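Long-range contacts in E3 ubiquitin-protein ligase RNF31 (PDB 5Y3T), which acts as the E3 ubiquitin ligase HOIP of the linear ubiquitin assembly complex LUBAC, and here binds the UBL domains of HOIL-1L and SHARPIN through its double UBA region: residues 31-36 / 80-85; 70-75 / 120-125; 105-110 / 130-135. Numbering follows the deposited sequence.

Interaction 1: residues 31-36 / 80-85; sequences FSALQY and WLDRHG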
loop_
_atom_site.group_PDB
_atom_site.type_symbol
_atom_site.label_atom_id
_atom_site.label_comp_id
_atom_site.label_asym_id
_atom_site.label_seq_id
_atom_site.Cartn_x
_atom_site.Cartn_y
_atom_site.Cartn_z
ATOM N N PHE B 31 -17.397 -6.124 -6.344
ATOM C CA PHE B 31 -17.396 -7.173 -5.334
ATOM C C PHE B 31 -17.794 -6.655 -3.926
ATOM O O PHE B 31 -18.495 -7.342 -3.198
ATOM C CB PHE B 31 -16.036 -7.845 -5.295
ATOM C CG PHE B 31 -15.964 -8.999 -4.357
ATOM C CD1 PHE B 31 -16.625 -10.206 -4.662
ATOM C CD2 PHE B 31 -15.215 -8.912 -3.177
ATOM C CE1 PHE B 31 -16.550 -11.303 -3.809
ATOM C CE2 PHE B 31 -15.131 -10.014 -2.313
ATOM C CZ PHE B 31 -15.796 -11.215 -2.634
ATOM N N SER B 32 -17.328 -5.459 -3.575
ATOM C CA SER B 32 -17.658 -4.805 -2.314
ATOM C C SER B 32 -19.151 -4.586 -2.170
ATOM O O SER B 32 -19.718 -4.821 -1.079
ATOM C CB SER B 32 -16.933 -3.461 -2.186
ATOM O OG SER B 32 -15.522 -3.670 -2.081
ATOM N N ALA B 33 -19.777 -4.190 -3.286
ATOM C CA ALA B 33 -21.215 -4.069 -3.368
ATOM C C ALA B 33 -21.932 -5.392 -3.144
ATOM O O ALA B 33 -22.865 -5.452 -2.326
ATOM C CB ALA B 33 -21.606 -3.490 -4.681
ATOM N N LEU B 34 -21.489 -6.431 -3.860
ATOM C CA LEU B 34 -22.018 -7.790 -3.737
ATOM C C LEU B 34 -21.942 -8.284 -2.295
ATOM O O LEU B 34 -22.928 -8.766 -1.757
ATOM C CB LEU B 34 -21.295 -8.768 -4.666
ATOM C CG LEU B 34 -21.485 -8.581 -6.202
ATOM C CD1 LEU B 34 -20.657 -9.542 -7.067
ATOM C CD2 LEU B 34 -22.948 -8.709 -6.569
ATOM N N GLN B 35 -20.790 -8.140 -1.666
ATOM C CA GLN B 35 -20.599 -8.622 -0.280
ATOM C C GLN B 35 -21.459 -7.894 0.753
ATOM O O GLN B 35 -22.021 -8.548 1.623
ATOM C CB GLN B 35 -19.158 -8.420 0.161
ATOM C CG GLN B 35 -18.169 -9.226 -0.620
ATOM C CD GLN B 35 -18.287 -10.652 -0.245
ATOM O OE1 GLN B 35 -18.968 -11.404 -0.913
ATOM N NE2 GLN B 35 -17.644 -11.034 0.844
ATOM N N TYR B 36 -21.514 -6.563 0.673
ATOM C CA TYR B 36 -22.308 -5.748 1.592
ATOM C C TYR B 36 -23.843 -5.926 1.480
ATOM O O TYR B 36 -24.531 -6.070 2.484
ATOM C CB TYR B 36 -21.970 -4.273 1.409
ATOM C CG TYR B 36 -22.459 -3.382 2.531
ATOM C CD1 TYR B 36 -21.838 -3.400 3.788
ATOM C CD2 TYR B 36 -23.532 -2.515 2.351
ATOM C CE1 TYR B 36 -22.283 -2.591 4.833
ATOM C CE2 TYR B 36 -23.990 -1.705 3.386
ATOM C CZ TYR B 36 -23.359 -1.739 4.623
ATOM O OH TYR B 36 -23.806 -0.944 5.643
ATOM N N TRP B 80 -13.164 1.070 2.698
ATOM C CA TRP B 80 -14.287 0.260 2.228
ATOM C C TRP B 80 -13.852 -0.757 1.169
ATOM O O TRP B 80 -14.119 -1.939 1.258
ATOM C CB TRP B 80 -15.380 1.205 1.724
ATOM C CG TRP B 80 -16.392 0.607 0.816
ATOM C CD1 TRP B 80 -16.441 0.659 -0.567
ATOM C CD2 TRP B 80 -17.529 -0.094 1.216
ATOM N NE1 TRP B 80 -17.557 -0.004 -1.047
ATOM C CE2 TRP B 80 -18.237 -0.475 0.033
ATOM C CE3 TRP B 80 -18.032 -0.437 2.453
ATOM C CZ2 TRP B 80 -19.372 -1.173 0.076
ATOM C CZ3 TRP B 80 -19.137 -1.113 2.494
ATOM C CH2 TRP B 80 -19.816 -1.499 1.313
ATOM N N LEU B 81 -13.133 -0.290 0.185
ATOM C CA LEU B 81 -12.732 -1.129 -0.929
ATOM C C LEU B 81 -11.587 -2.060 -0.643
ATOM O O LEU B 81 -11.561 -3.137 -1.213
ATOM C CB LEU B 81 -12.350 -0.284 -2.147
ATOM C CG LEU B 81 -13.489 0.437 -2.869
ATOM C CD1 LEU B 81 -12.897 1.028 -4.120
ATOM C CD2 LEU B 81 -14.641 -0.484 -3.229
ATOM N N ASP B 82 -10.634 -1.689 0.209
ATOM C CA ASP B 82 -9.543 -2.630 0.514
ATOM C C ASP B 82 -10.032 -3.785 1.389
ATOM O O ASP B 82 -9.470 -4.877 1.321
ATOM C CB ASP B 82 -8.328 -1.927 1.123
ATOM C CG ASP B 82 -7.669 -0.935 0.141
ATOM O OD1 ASP B 82 -7.855 -1.005 -1.114
ATOM O OD2 ASP B 82 -6.981 -0.042 0.653
ATOM N N ARG B 83 -11.131 -3.569 2.125
ATOM C CA ARG B 83 -11.714 -4.599 2.928
ATOM C C ARG B 83 -12.970 -5.137 2.278
ATOM O O ARG B 83 -13.815 -5.750 2.938
ATOM C CB ARG B 83 -11.988 -4.063 4.328
ATOM C CG ARG B 83 -10.755 -3.510 5.033
ATOM C CD ARG B 83 -9.516 -4.417 4.977
ATOM N NE ARG B 83 -9.792 -5.782 5.429
ATOM C CZ ARG B 83 -8.986 -6.836 5.262
ATOM N NH1 ARG B 83 -7.819 -6.740 4.628
ATOM N NH2 ARG B 83 -9.363 -8.007 5.745
ATOM N N HIS B 84 -13.104 -4.950 0.979
ATOM C CA HIS B 84 -14.201 -5.625 0.268
ATOM C C HIS B 84 -15.582 -5.466 0.872
ATOM O O HIS B 84 -16.366 -6.395 0.836
ATOM C CB HIS B 84 -13.886 -7.117 0.099
ATOM C CG HIS B 84 -12.783 -7.365 -0.871
ATOM N ND1 HIS B 84 -12.276 -8.621 -1.123
ATOM C CD2 HIS B 84 -12.078 -6.504 -1.652
ATOM C CE1 HIS B 84 -11.306 -8.524 -2.011
ATOM N NE2 HIS B 84 -11.185 -7.254 -2.366
ATOM N N GLY B 85 -15.888 -4.281 1.376
ATOM C CA GLY B 85 -17.242 -3.997 1.860
ATOM C C GLY B 85 -17.552 -4.479 3.274
ATOM O O GLY B 85 -18.706 -4.392 3.721
#
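Two aromatic pairs and a serine join helix 27-37 to the end of helix 73-82. The t rotamer of Phe31 carries its ring to His84, where it directs its edge at the face of the His84 ring. The centroids are 5.0 Å apart and the planes meet at 82°, an offset edge-to-face pair. At Tyr36 the roles are reversed. The t rotamer of Trp80 brings its six-membered ring edge-on to the tyrosine face, with centroids 5.1 Å apart and planes at 74°. The CA-CB bond of Trp80 points sideways, but its indole reaches over so that CH2 lies 3.5 Å from Tyr36 CG.

Between these pairs sits Ser32. Its m rotamer places OG 3.3 Å from His84 CA, while OG is hydrogen-bonded back to Glu28 O within its own helix. Both segments belong to the HOIP UBA domain pair. Helix 73-82 ends in a Schellman motif. His84 is its C-prime residue with positive phi, and Gly85 N bonds to Trp80 O at 2.9 Å. The motif brings Gly85 against helix 27-37, with its CA 4.3 Å from Ser32 CA. A CB on Gly85 would come 2.5 Å from Ser32 O, a clash. Gly85 O meets the edge of the Tyr36 ring, 3.3 Å from CD1. Trp80 also packs on Leu50 and Val53 of helix 42-64. Phe31, Arg83 and His84 pack against the Sharpin chain.

Interaction 2: residues 70-75 / 120-125; sequences AFSCQE and LFQHGG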
loop_
_atom_site.group_PDB
_atom_site.type_symbol
_atom_site.label_atom_id
_atom_site.label_comp_id
_atom_site.label_asym_id
_atom_site.label_seq_id
_atom_site.Cartn_x
_atom_site.Cartn_y
_atom_site.Cartn_z
ATOM N N ALA B 70 -10.956 14.858 10.794
ATOM C CA ALA B 70 -12.112 14.520 10.015
ATOM C C ALA B 70 -11.628 13.712 8.836
ATOM O O ALA B 70 -10.635 14.060 8.208
ATOM C CB ALA B 70 -12.800 15.795 9.541
ATOM N N PHE B 71 -12.396 12.683 8.505
ATOM C CA PHE B 71 -12.098 11.763 7.419
ATOM C C PHE B 71 -12.794 12.179 6.139
ATOM O O PHE B 71 -13.967 12.599 6.159
ATOM C CB PHE B 71 -12.484 10.332 7.847
ATOM C CG PHE B 71 -11.702 9.856 9.066
ATOM C CD1 PHE B 71 -12.123 10.177 10.349
ATOM C CD2 PHE B 71 -10.514 9.130 8.912
ATOM C CE1 PHE B 71 -11.384 9.786 11.467
ATOM C CE2 PHE B 71 -9.766 8.743 10.018
ATOM C CZ PHE B 71 -10.196 9.071 11.297
ATOM N N SER B 72 -12.056 12.065 5.032
ATOM C CA SER B 72 -12.543 12.374 3.696
ATOM C C SER B 72 -13.161 11.148 3.059
ATOM O O SER B 72 -12.873 10.034 3.454
ATOM C CB SER B 72 -11.392 12.854 2.804
ATOM O OG SER B 72 -10.354 11.898 2.757
ATOM N N CYS B 73 -13.995 11.381 2.046
ATOM C CA CYS B 73 -14.650 10.337 1.262
ATOM C C CYS B 73 -13.607 9.515 0.567
ATOM O O CYS B 73 -13.776 8.349 0.448
ATOM C CB CYS B 73 -15.583 10.932 0.181
ATOM S SG CYS B 73 -16.728 12.226 0.745
ATOM N N GLN B 74 -12.525 10.116 0.094
ATOM C CA GLN B 74 -11.475 9.348 -0.610
ATOM C C GLN B 74 -10.863 8.332 0.380
ATOM O O GLN B 74 -10.650 7.207 0.026
ATOM C CB GLN B 74 -10.397 10.233 -1.251
ATOM C CG GLN B 74 -10.909 11.231 -2.307
ATOM C CD GLN B 74 -11.724 12.445 -1.750
ATOM O OE1 GLN B 74 -11.186 13.349 -1.083
ATOM N NE2 GLN B 74 -13.031 12.457 -2.031
ATOM N N GLU B 75 -10.656 8.721 1.630
ATOM C CA GLU B 75 -10.178 7.773 2.657
ATOM C C GLU B 75 -11.188 6.699 3.070
ATOM O O GLU B 75 -10.800 5.551 3.312
ATOM C CB GLU B 75 -9.716 8.513 3.884
ATOM C CG GLU B 75 -8.414 9.254 3.616
ATOM C CD GLU B 75 -8.100 10.187 4.738
ATOM O OE1 GLU B 75 -8.926 11.123 4.955
ATOM O OE2 GLU B 75 -7.069 9.950 5.403
ATOM N N LEU B 120 -4.157 16.402 5.525
ATOM C CA LEU B 120 -4.544 15.057 5.163
ATOM C C LEU B 120 -5.994 15.022 4.686
ATOM O O LEU B 120 -6.292 14.418 3.661
ATOM C CB LEU B 120 -4.284 14.055 6.314
ATOM C CG LEU B 120 -2.819 13.631 6.410
ATOM C CD1 LEU B 120 -2.551 12.839 7.663
ATOM C CD2 LEU B 120 -2.361 12.859 5.173
ATOM N N PHE B 121 -6.884 15.668 5.418
ATOM C CA PHE B 121 -8.293 15.813 4.980
ATOM C C PHE B 121 -8.374 16.527 3.633
ATOM O O PHE B 121 -9.036 16.037 2.685
ATOM C CB PHE B 121 -9.153 16.556 6.042
ATOM C CG PHE B 121 -10.566 16.818 5.602
ATOM C CD1 PHE B 121 -11.499 15.795 5.564
ATOM C CD2 PHE B 121 -10.956 18.085 5.172
ATOM C CE1 PHE B 121 -12.803 16.036 5.126
ATOM C CE2 PHE B 121 -12.250 18.325 4.723
ATOM C CZ PHE B 121 -13.176 17.308 4.712
ATOM N N GLN B 122 -7.695 17.670 3.542
ATOM C CA GLN B 122 -7.683 18.485 2.309
ATOM C C GLN B 122 -7.285 17.690 1.066
ATOM O O GLN B 122 -7.837 17.931 -0.004
ATOM C CB GLN B 122 -6.791 19.745 2.475
ATOM C CG GLN B 122 -7.208 20.975 1.677
ATOM C CD GLN B 122 -8.624 21.460 2.033
ATOM O OE1 GLN B 122 -8.974 21.610 3.210
ATOM N NE2 GLN B 122 -9.445 21.681 1.016
ATOM N N HIS B 123 -6.377 16.716 1.200
ATOM C CA HIS B 123 -5.864 15.964 0.028
ATOM C C HIS B 123 -6.272 14.506 -0.113
ATOM O O HIS B 123 -5.543 13.712 -0.719
ATOM C CB HIS B 123 -4.355 16.067 0.053
ATOM C CG HIS B 123 -3.893 17.425 -0.270
ATOM N ND1 HIS B 123 -3.699 18.378 0.698
ATOM C CD2 HIS B 123 -3.711 18.038 -1.460
ATOM C CE1 HIS B 123 -3.357 19.512 0.121
ATOM N NE2 HIS B 123 -3.373 19.337 -1.186
ATOM N N GLY B 124 -7.427 14.150 0.450
ATOM C CA GLY B 124 -7.952 12.774 0.406
ATOM C C GLY B 124 -7.077 11.682 1.014
ATOM O O GLY B 124 -7.131 10.544 0.589
ATOM N N GLY B 125 -6.286 12.025 2.019
ATOM C CA GLY B 125 -5.391 11.078 2.694
ATOM C C GLY B 125 -4.052 10.901 1.993
ATOM O O GLY B 125 -3.299 10.020 2.338
#
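This is a partly buried packing contact within the HOIP UBA domain pair, between the start of one helix and the end of another. Residues 70-75 lead into helix 73-82, and residues 120-125 finish helix 116-122. Helix 73-82 begins with a capping box. Ser72 is the N-cap; Glu75 N gives a weak bond to Ser72 OG at 3.4 Å, Ser72 N bonds to Glu75 OE1 at 3.3 Å, and Ser72 OG donates to Glu75 OE1 at 2.7 Å. Helix 116-122 ends in a Schellman motif, with Gly124 as C-prime and Gly125 N bonded to Leu120 O at 2.9 Å.

The two ends fit because the glycines are small. Ser72 OG lies 3.5 Å from Gly124 CA, and Glu75 OE2 is 3.4 Å from Gly125 CA. A CB on Gly125 would come 2.5 Å from Glu75 CG. The exposed Phe121 ring turns its edge to the backbone of residues 71-72, and its CD1 is 3.3 Å from Ala70 O.

Helix 87-107 touches both segments. Its Arg98 forms a salt bridge with Glu75 and hydrogen-bonds to Ala70 O. Lys101 NZ hydrogen-bonds to Gly125 O. Leu120 packs on it and on Ala130 of helix 127-145, and Phe71 on helix 42-64.

Interaction 3: residues 105-110 / 130-135; sequences LQSLGF and ALTELQ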
loop_
_atom_site.group_PDB
_atom_site.type_symbol
_atom_site.label_atom_id
_atom_site.label_comp_id
_atom_site.label_asym_id
_atom_site.label_seq_id
_atom_site.Cartn_x
_atom_site.Cartn_y
_atom_site.Cartn_z
ATOM N N LEU B 105 3.910 11.978 9.234
ATOM C CA LEU B 105 4.078 13.403 9.051
ATOM C C LEU B 105 4.718 14.036 10.281
ATOM O O LEU B 105 5.520 14.954 10.148
ATOM C CB LEU B 105 2.769 14.070 8.667
ATOM C CG LEU B 105 2.371 13.728 7.224
ATOM C CD1 LEU B 105 0.975 14.229 6.938
ATOM C CD2 LEU B 105 3.333 14.304 6.194
ATOM N N GLN B 106 4.390 13.511 11.456
ATOM C CA GLN B 106 4.990 13.924 12.720
ATOM C C GLN B 106 6.495 13.711 12.776
ATOM O O GLN B 106 7.235 14.577 13.206
ATOM C CB GLN B 106 4.359 13.121 13.847
ATOM C CG GLN B 106 4.984 13.331 15.220
ATOM C CD GLN B 106 3.954 13.807 16.198
ATOM O OE1 GLN B 106 3.372 13.010 16.943
ATOM N NE2 GLN B 106 3.655 15.108 16.145
ATOM N N SER B 107 6.931 12.548 12.352
ATOM C CA SER B 107 8.344 12.218 12.351
ATOM C C SER B 107 9.103 13.037 11.291
ATOM O O SER B 107 10.289 13.280 11.423
ATOM C CB SER B 107 8.541 10.697 12.157
ATOM O OG SER B 107 8.454 10.323 10.784
ATOM N N LEU B 108 8.401 13.481 10.258
ATOM C CA LEU B 108 8.977 14.322 9.214
ATOM C C LEU B 108 8.910 15.813 9.508
ATOM O O LEU B 108 9.134 16.595 8.592
ATOM C CB LEU B 108 8.281 14.030 7.867
ATOM C CG LEU B 108 8.922 12.938 7.005
ATOM C CD1 LEU B 108 9.464 11.744 7.803
ATOM C CD2 LEU B 108 7.930 12.499 5.937
ATOM N N GLY B 109 8.624 16.206 10.757
ATOM C CA GLY B 109 8.428 17.622 11.112
ATOM C C GLY B 109 6.995 18.150 11.346
ATOM O O GLY B 109 6.816 19.175 11.968
ATOM N N PHE B 110 5.964 17.468 10.877
ATOM C CA PHE B 110 4.620 18.059 10.805
ATOM C C PHE B 110 3.582 17.303 11.595
ATOM O O PHE B 110 2.999 16.355 11.097
ATOM C CB PHE B 110 4.243 18.154 9.342
ATOM C CG PHE B 110 5.192 18.981 8.598
ATOM C CD1 PHE B 110 5.131 20.373 8.712
ATOM C CD2 PHE B 110 6.223 18.407 7.893
ATOM C CE1 PHE B 110 6.054 21.183 8.054
ATOM C CE2 PHE B 110 7.148 19.205 7.225
ATOM C CZ PHE B 110 7.074 20.594 7.324
ATOM N N ALA B 130 0.020 16.071 0.948
ATOM C CA ALA B 130 0.013 16.849 2.215
ATOM C C ALA B 130 1.414 17.411 2.567
ATOM O O ALA B 130 1.561 18.582 2.888
ATOM C CB ALA B 130 -0.536 16.011 3.355
ATOM N N LEU B 131 2.447 16.580 2.472
ATOM C CA LEU B 131 3.841 17.001 2.739
ATOM C C LEU B 131 4.307 18.198 1.888
ATOM O O LEU B 131 4.920 19.143 2.406
ATOM C CB LEU B 131 4.766 15.827 2.458
ATOM C CG LEU B 131 6.200 15.940 2.919
ATOM C CD1 LEU B 131 6.290 16.135 4.421
ATOM C CD2 LEU B 131 6.894 14.665 2.481
ATOM N N THR B 132 4.004 18.126 0.586
ATOM C CA THR B 132 4.180 19.228 -0.359
ATOM C C THR B 132 3.572 20.491 0.241
ATOM O O THR B 132 4.319 21.426 0.523
ATOM C CB THR B 132 3.570 18.928 -1.753
ATOM O OG1 THR B 132 4.172 17.759 -2.309
ATOM C CG2 THR B 132 3.826 20.065 -2.744
ATOM N N GLU B 133 2.260 20.474 0.522
ATOM C CA GLU B 133 1.525 21.686 0.967
ATOM C C GLU B 133 2.067 22.277 2.286
ATOM O O GLU B 133 2.263 23.462 2.402
ATOM C CB GLU B 133 -0.007 21.419 1.066
ATOM C CG GLU B 133 -0.890 22.661 0.792
ATOM C CD GLU B 133 -2.306 22.569 1.379
ATOM O OE1 GLU B 133 -3.300 22.749 0.624
ATOM O OE2 GLU B 133 -2.447 22.307 2.601
ATOM N N LEU B 134 2.351 21.421 3.251
ATOM C CA LEU B 134 2.918 21.797 4.552
ATOM C C LEU B 134 4.302 22.444 4.522
ATOM O O LEU B 134 4.689 23.128 5.473
ATOM C CB LEU B 134 3.011 20.541 5.443
ATOM C CG LEU B 134 1.693 20.041 6.053
ATOM C CD1 LEU B 134 1.758 18.573 6.448
ATOM C CD2 LEU B 134 1.311 20.881 7.261
ATOM N N GLN B 135 5.066 22.191 3.474
ATOM C CA GLN B 135 6.411 22.762 3.349
ATOM C C GLN B 135 6.491 23.944 2.397
ATOM O O GLN B 135 7.567 24.538 2.240
ATOM C CB GLN B 135 7.385 21.701 2.894
ATOM C CG GLN B 135 7.647 20.647 3.951
ATOM C CD GLN B 135 8.574 19.567 3.443
ATOM O OE1 GLN B 135 9.576 19.244 4.067
ATOM N NE2 GLN B 135 8.272 19.049 2.288
#
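Residues 105-107 form the last turn of helix 87-107, and residues 130-135 lie within helix 127-145. The backbones stay apart, with CA atoms 7.3 Å apart for Leu105 and Leu131, and 7.5 Å for Phe110 and Leu134. A Schellman motif ends the first helix. Gly109 is its C-prime residue with positive phi, and Phe110 N bonds to Leu105 O at 2.7 Å. This turn brings Phe110 back toward the second helix.

Side chains fill the gap. Phe110 has the largest covered area of the contact. Leu134 CB sits over its ring face, 4.1 Å from the Phe110 ring centroid, in a CH-pi contact. Phe110 CZ is also 3.4 Å from Gln135 CG. Leu105 CD2 meets Leu131 CD1 at 3.9 Å, and Leu108 CD2 lies 4.2 Å from Leu131 CD2. Leu108-Gly109-Phe110 resembles the Met-Gly-Phe/Tyr loop after the first helix of UBA domains. The contact is therefore consistent with the packing of that helix and loop on the third helix of a UBA bundle.

Trp72 of the HOIL-1L chain packs on Leu108 and Leu131, and the backbone N of this Trp72 hydrogen-bonds to Gln135 OE1. On the intramolecular side, helix 116-122 completes the bundle: its Leu120 touches Leu105 and Ala130, and its Ala119 packs on Ala130.

From the N terminus, residues 80-85 come back to helix 27-37, and interaction 1 closes the first loop. Before that closure, residues 70-75 have opened the loop of interaction 2, so the two cross. They use the two ends of helix 73-82. Helix 87-107 then follows, and its end opens interaction 3. Residues 120-125 close interaction 2 before residues 130-135 close interaction 3, so these two cross as well. They touch directly, for example through Leu120 and Leu105. Interactions 1 and 3 are in series, with centres about 32 Å apart. Interaction 2 lies between them and ties the start of helix 73-82 to the end of helix 116-122, in the C-terminal bundle.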